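Endonuclease and methylase LlaGI (Lactococcus lactis, PDB 5FFJ) probably recognises, methylates and cleaves DNA as a single-chain Type ISP restriction-modification enzyme that joins a helicase-like ATPase to an N6-adenine-type methyltransferase. Local coordinates at residues 898-907 and 918-926. Numbering follows the deposited sequence.
With nucleotides of chain B.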
ATOM      1  N   ASP A 898      16.704   2.927  -8.965  1.00 59.10           N
ATOM      2  CA  ASP A 898      15.915   2.511  -7.811  1.00 62.95           C
ATOM      3  C   ASP A 898      16.392   3.294  -6.596  1.00 64.54           C
ATOM      4  O   ASP A 898      17.588   3.544  -6.445  1.00 61.73           O
ATOM      5  CB  ASP A 898      16.042   1.002  -7.576  1.00 65.75           C
ATOM      6  CG  ASP A 898      15.065   0.478  -6.533  1.00 63.55           C
ATOM      7  OD1 ASP A 898      14.826   1.165  -5.518  1.00 57.63           O
ATOM      8  OD2 ASP A 898      14.537  -0.637  -6.732  1.00 69.62           O
ATOM      9  N   SER A 899      15.452   3.674  -5.735  1.00 64.95           N
ATOM     10  CA  SER A 899      15.749   4.502  -4.568  1.00 55.92           C
ATOM     11  C   SER A 899      16.892   3.949  -3.722  1.00 52.95           C
ATOM     12  O   SER A 899      17.683   4.710  -3.167  1.00 57.44           O
ATOM     13  CB  SER A 899      14.500   4.649  -3.697  1.00 51.82           C
ATOM     14  OG  SER A 899      13.468   5.324  -4.394  1.00 62.56           O
ATOM     15  N   TYR A 900      16.981   2.627  -3.623  1.00 61.22           N
ATOM     16  CA  TYR A 900      18.004   2.009  -2.790  1.00 55.09           C
ATOM     17  C   TYR A 900      19.372   2.125  -3.455  1.00 49.86           C
ATOM     18  O   TYR A 900      20.398   2.141  -2.778  1.00 52.90           O
ATOM     19  CB  TYR A 900      17.654   0.543  -2.500  1.00 65.33           C
ATOM     20  CG  TYR A 900      18.226  -0.467  -3.471  1.00 58.08           C
ATOM     21  CD1 TYR A 900      19.490  -1.011  -3.271  1.00 54.10           C
ATOM     22  CD2 TYR A 900      17.495  -0.898  -4.571  1.00 58.63           C
ATOM     23  CE1 TYR A 900      20.015  -1.938  -4.146  1.00 59.04           C
ATOM     24  CE2 TYR A 900      18.014  -1.829  -5.453  1.00 57.01           C
ATOM     25  CZ  TYR A 900      19.274  -2.346  -5.234  1.00 57.02           C
ATOM     26  OH  TYR A 900      19.802  -3.273  -6.102  1.00 54.71           O
ATOM     27  N   VAL A 901      19.383   2.216  -4.781  1.00 47.98           N
ATOM     28  CA  VAL A 901      20.627   2.408  -5.521  1.00 64.11           C
ATOM     29  C   VAL A 901      21.022   3.881  -5.485  1.00 59.39           C
ATOM     30  O   VAL A 901      22.206   4.217  -5.488  1.00 58.22           O
ATOM     31  CB  VAL A 901      20.502   1.941  -6.982  1.00 66.72           C
ATOM     32  CG1 VAL A 901      21.861   1.975  -7.668  1.00 56.53           C
ATOM     33  CG2 VAL A 901      19.925   0.536  -7.041  1.00 61.15           C
ATOM     34  N   LEU A 902      20.021   4.756  -5.459  1.00 54.36           N
ATOM     35  CA  LEU A 902      20.258   6.179  -5.256  1.00 53.09           C
ATOM     36  C   LEU A 902      20.858   6.410  -3.873  1.00 64.91           C
ATOM     37  O   LEU A 902      21.776   7.213  -3.708  1.00 69.62           O
ATOM     38  CB  LEU A 902      18.961   6.978  -5.402  1.00 48.04           C
ATOM     39  CG  LEU A 902      18.241   6.917  -6.750  1.00 55.05           C
ATOM     40  CD1 LEU A 902      16.963   7.748  -6.707  1.00 46.97           C
ATOM     41  CD2 LEU A 902      19.144   7.384  -7.876  1.00 47.01           C
ATOM     42  N   SER A 903      20.329   5.697  -2.883  1.00 58.57           N
ATOM     43  CA  SER A 903      20.788   5.829  -1.506  1.00 60.07           C
ATOM     44  C   SER A 903      22.258   5.450  -1.364  1.00 62.09           C
ATOM     45  O   SER A 903      23.014   6.123  -0.665  1.00 75.52           O
ATOM     46  CB  SER A 903      19.937   4.963  -0.577  1.00 68.17           C
ATOM     47  OG  SER A 903      18.589   5.397  -0.568  1.00 68.39           O
ATOM     48  N   ILE A 904      22.659   4.368  -2.024  1.00 56.32           N
ATOM     49  CA  ILE A 904      24.054   3.944  -2.002  1.00 61.84           C
ATOM     50  C   ILE A 904      24.919   4.991  -2.696  1.00 67.67           C
ATOM     51  O   ILE A 904      26.016   5.302  -2.234  1.00 68.33           O
ATOM     52  CB  ILE A 904      24.247   2.572  -2.682  1.00 56.48           C
ATOM     53  CG1 ILE A 904      23.503   1.486  -1.901  1.00 58.81           C
ATOM     54  CG2 ILE A 904      25.736   2.219  -2.778  1.00 50.38           C
ATOM     55  CD1 ILE A 904      23.449   0.142  -2.601  1.00 69.21           C
ATOM     56  N   ARG A 905      24.420   5.528  -3.804  1.00 67.91           N
ATOM     57  CA  ARG A 905      25.129   6.566  -4.542  1.00 67.79           C
ATOM     58  C   ARG A 905      25.304   7.810  -3.678  1.00 70.00           C
ATOM     59  O   ARG A 905      26.425   8.261  -3.443  1.00 76.77           O
ATOM     60  CB  ARG A 905      24.376   6.917  -5.829  1.00 63.67           C
ATOM     61  CG  ARG A 905      25.024   8.007  -6.686  1.00 58.26           C
ATOM     62  CD  ARG A 905      26.301   7.521  -7.353  1.00 54.92           C
ATOM     63  NE  ARG A 905      27.448   7.548  -6.450  1.00 61.13           N
ATOM     64  CZ  ARG A 905      28.592   6.907  -6.672  1.00 62.44           C
ATOM     65  NH1 ARG A 905      28.750   6.170  -7.764  1.00 58.25           N
ATOM     66  NH2 ARG A 905      29.581   6.996  -5.794  1.00 54.73           N
ATOM     67  N   TRP A 906      24.184   8.354  -3.213  1.00 69.37           N
ATOM     68  CA  TRP A 906      24.185   9.568  -2.402  1.00 70.63           C
ATOM     69  C   TRP A 906      25.054   9.412  -1.158  1.00 69.82           C
ATOM     70  O   TRP A 906      25.725  10.353  -0.737  1.00 77.88           O
ATOM     71  CB  TRP A 906      22.757   9.930  -1.996  1.00 56.89           C
ATOM     72  CG  TRP A 906      22.653  11.224  -1.257  1.00 64.66           C
ATOM     73  CD1 TRP A 906      22.317  12.439  -1.776  1.00 76.04           C
ATOM     74  CD2 TRP A 906      22.885  11.436   0.141  1.00 69.36           C
ATOM     75  NE1 TRP A 906      22.324  13.395  -0.790  1.00 80.62           N
ATOM     76  CE2 TRP A 906      22.670  12.804   0.397  1.00 78.30           C
ATOM     77  CE3 TRP A 906      23.252  10.601   1.201  1.00 74.22           C
ATOM     78  CZ2 TRP A 906      22.811  13.357   1.668  1.00 70.71           C
ATOM     79  CZ3 TRP A 906      23.392  11.153   2.462  1.00 74.46           C
ATOM     80  CH2 TRP A 906      23.172  12.517   2.684  1.00 75.48           C
ATOM     81  N   ALA A 907      25.032   8.219  -0.574  1.00 63.17           N
ATOM     82  CA  ALA A 907      25.824   7.935   0.616  1.00 76.87           C
ATOM     83  C   ALA A 907      27.294   7.769   0.253  1.00 69.09           C
ATOM     84  O   ALA A 907      28.174   8.226   0.980  1.00 75.63           O
ATOM     85  CB  ALA A 907      25.302   6.690   1.315  1.00 74.92           C
ATOM     86  N   GLY A 918      26.603   1.063   6.263  1.00 58.34           N
ATOM     87  CA  GLY A 918      25.914  -0.130   6.720  1.00 68.01           C
ATOM     88  C   GLY A 918      24.425  -0.027   6.446  1.00 72.69           C
ATOM     89  O   GLY A 918      23.727   0.786   7.057  1.00 64.29           O
ATOM     90  N   PHE A 919      23.944  -0.862   5.527  1.00 70.17           N
ATOM     91  CA  PHE A 919      22.561  -0.805   5.063  1.00 70.45           C
ATOM     92  C   PHE A 919      21.882  -2.171   5.059  1.00 69.20           C
ATOM     93  O   PHE A 919      22.535  -3.206   4.899  1.00 68.69           O
ATOM     94  CB  PHE A 919      22.499  -0.234   3.640  1.00 62.47           C
ATOM     95  CG  PHE A 919      22.488   1.274   3.560  1.00 67.70           C
ATOM     96  CD1 PHE A 919      22.216   2.066   4.666  1.00 73.41           C
ATOM     97  CD2 PHE A 919      22.736   1.899   2.349  1.00 70.22           C
ATOM     98  CE1 PHE A 919      22.205   3.445   4.563  1.00 71.36           C
ATOM     99  CE2 PHE A 919      22.726   3.275   2.241  1.00 58.05           C
ATOM    100  CZ  PHE A 919      22.460   4.049   3.347  1.00 56.33           C
ATOM    101  N   VAL A 920      20.564  -2.152   5.236  1.00 66.85           N
ATOM    102  CA  VAL A 920      19.712  -3.261   4.835  1.00 67.69           C
ATOM    103  C   VAL A 920      18.984  -2.785   3.585  1.00 70.29           C
ATOM    104  O   VAL A 920      18.334  -1.738   3.598  1.00 73.93           O
ATOM    105  CB  VAL A 920      18.712  -3.692   5.941  1.00 73.99           C
ATOM    106  CG1 VAL A 920      17.861  -2.517   6.421  1.00 57.01           C
ATOM    107  CG2 VAL A 920      17.826  -4.825   5.441  1.00 81.32           C
ATOM    108  N   SER A 921      19.114  -3.536   2.498  1.00 66.68           N
ATOM    109  CA  SER A 921      18.638  -3.072   1.201  1.00 65.74           C
ATOM    110  C   SER A 921      18.116  -4.202   0.331  1.00 61.14           C
ATOM    111  O   SER A 921      18.218  -5.378   0.683  1.00 58.64           O
ATOM    112  CB  SER A 921      19.765  -2.349   0.463  1.00 50.22           C
ATOM    113  OG  SER A 921      20.901  -3.190   0.338  1.00 68.05           O
ATOM    114  N   ASN A 922      17.547  -3.827  -0.809  1.00 60.82           N
ATOM    115  CA  ASN A 922      17.240  -4.785  -1.857  1.00 59.94           C
ATOM    116  C   ASN A 922      18.545  -5.429  -2.310  1.00 54.82           C
ATOM    117  O   ASN A 922      19.484  -4.732  -2.692  1.00 63.53           O
ATOM    118  CB  ASN A 922      16.528  -4.098  -3.024  1.00 54.63           C
ATOM    119  CG  ASN A 922      15.984  -5.081  -4.044  1.00 59.52           C
ATOM    120  OD1 ASN A 922      16.428  -6.227  -4.125  1.00 71.65           O
ATOM    121  ND2 ASN A 922      15.017  -4.631  -4.834  1.00 63.08           N
ATOM    122  N   GLY A 923      18.606  -6.755  -2.255  1.00 56.90           N
ATOM    123  CA  GLY A 923      19.831  -7.478  -2.553  1.00 57.72           C
ATOM    124  C   GLY A 923      19.954  -7.901  -4.005  1.00 51.72           C
ATOM    125  O   GLY A 923      20.789  -8.739  -4.342  1.00 54.25           O
ATOM    126  N   SER A 924      19.123  -7.322  -4.867  1.00 48.60           N
ATOM    127  CA  SER A 924      19.113  -7.674  -6.286  1.00 64.05           C
ATOM    128  C   SER A 924      20.482  -7.488  -6.930  1.00 67.90           C
ATOM    129  O   SER A 924      20.928  -8.329  -7.710  1.00 57.63           O
ATOM    130  CB  SER A 924      18.077  -6.834  -7.038  1.00 53.39           C
ATOM    131  OG  SER A 924      18.412  -5.458  -7.000  1.00 69.19           O
ATOM    132  N   TYR A 925      21.148  -6.392  -6.584  1.00 62.33           N
ATOM    133  CA  TYR A 925      22.392  -6.004  -7.240  1.00 62.12           C
ATOM    134  C   TYR A 925      23.502  -7.046  -7.104  1.00 58.63           C
ATOM    135  O   TYR A 925      24.480  -7.001  -7.850  1.00 60.65           O
ATOM    136  CB  TYR A 925      22.886  -4.672  -6.681  1.00 62.29           C
ATOM    137  CG  TYR A 925      23.332  -4.754  -5.245  1.00 57.46           C
ATOM    138  CD1 TYR A 925      24.637  -5.104  -4.926  1.00 58.20           C
ATOM    139  CD2 TYR A 925      22.450  -4.488  -4.209  1.00 62.65           C
ATOM    140  CE1 TYR A 925      25.050  -5.187  -3.620  1.00 59.18           C
ATOM    141  CE2 TYR A 925      22.856  -4.567  -2.898  1.00 61.30           C
ATOM    142  CZ  TYR A 925      24.156  -4.917  -2.609  1.00 62.77           C
ATOM    143  OH  TYR A 925      24.561  -4.997  -1.304  1.00 73.44           O
ATOM    144  N   ILE A 926      23.360  -7.966  -6.152  1.00 41.22           N
ATOM    145  CA  ILE A 926      24.363  -9.010  -5.949  1.00 52.13           C
ATOM    146  C   ILE A 926      24.536  -9.808  -7.235  1.00 56.45           C
ATOM    147  O   ILE A 926      25.648  -9.957  -7.744  1.00 47.36           O
ATOM    148  CB  ILE A 926      23.981  -9.965  -4.798  1.00 57.63           C
ATOM    149  CG1 ILE A 926      23.825  -9.186  -3.492  1.00 62.94           C
ATOM    150  CG2 ILE A 926      25.043 -11.052  -4.627  1.00 51.96           C
ATOM    151  CD1 ILE A 926      23.300 -10.012  -2.340  1.00 50.26           C
TER
ATOM    152  P    DC B  10      14.321  -5.917  -8.079  1.00 49.33           P
ATOM    153  OP1  DC B  10      15.390  -5.214  -7.332  1.00 54.61           O
ATOM    154  OP2  DC B  10      14.338  -7.398  -8.131  1.00 52.12           O
ATOM    155  O5'  DC B  10      12.887  -5.451  -7.541  1.00 27.78           O
ATOM    156  C5'  DC B  10      12.598  -4.064  -7.422  1.00 44.74           C
ATOM    157  C4'  DC B  10      11.226  -3.733  -7.987  1.00 45.51           C
ATOM    158  O4'  DC B  10      11.011  -4.471  -9.226  1.00 51.21           O
ATOM    159  C3'  DC B  10      10.051  -4.091  -7.070  1.00 46.07           C
ATOM    160  O3'  DC B  10       9.171  -2.976  -6.917  1.00 49.13           O
ATOM    161  C2'  DC B  10       9.381  -5.267  -7.774  1.00 41.76           C
ATOM    162  C1'  DC B  10       9.706  -5.006  -9.232  1.00 53.63           C
ATOM    163  N1   DC B  10       9.684  -6.240 -10.085  1.00 46.61           N
ATOM    164  C2   DC B  10       8.659  -6.438 -11.026  1.00 43.70           C
ATOM    165  O2   DC B  10       7.775  -5.581 -11.154  1.00 49.72           O
ATOM    166  N3   DC B  10       8.670  -7.570 -11.775  1.00 43.01           N
ATOM    167  C4   DC B  10       9.641  -8.473 -11.609  1.00 39.17           C
ATOM    168  N4   DC B  10       9.615  -9.575 -12.366  1.00 47.72           N
ATOM    169  C5   DC B  10      10.681  -8.286 -10.659  1.00 37.92           C
ATOM    170  C6   DC B  10      10.662  -7.171  -9.926  1.00 42.45           C
TER
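Tyr900, in the first turn of helix 899-910, reaches across the end of strand 915-922: Asn922 CB lies over one face of its ring, 3.7 Å from the centroid in a CH-pi contact, and Val901 CG2, from the same helix, near the rim of the opposite face. Tyr925 crosses the ring obliquely, its CD2 meeting the edge at Tyr900 CE1 (3.5 Å), while Tyr900 OH lies in the plane of the Tyr925 ring. The same hydroxyl gives a weak hydrogen bond to Ser924 OG at 2.7 Å. With Asn922 CG anti to the backbone N (chi1 -171°), the amide extends past the Tyr900 ring to the phosphate: OD1 accepts from Ser924 N, closing an Asx turn, and ND2 bonds weakly to OP1 of DC10 of chain B. Ser924 OG reaches the same OP1 through a second weak bond, consistent with Tyr900 helping, from the second shell, to place Ser924. A leucine at Tyr900 would probably leave Ser924 OG without its phenolic partner and Asn922 CB without a flat surface. Asp898 OD1 caps the helix, accepting from Tyr900 N and from Ser858 N. Farther along, Ile904 CG1 meets the edge of Phe919. Helix 899-907 runs obliquely antiparallel to strand 918-922 (142°), and the strand order 3-2-1-4-5-7-6, with 977-984 antiparallel to its neighbours, is consistent with a Rossmann-like methyltransferase fold whose strand-end turn touches the DNA backbone.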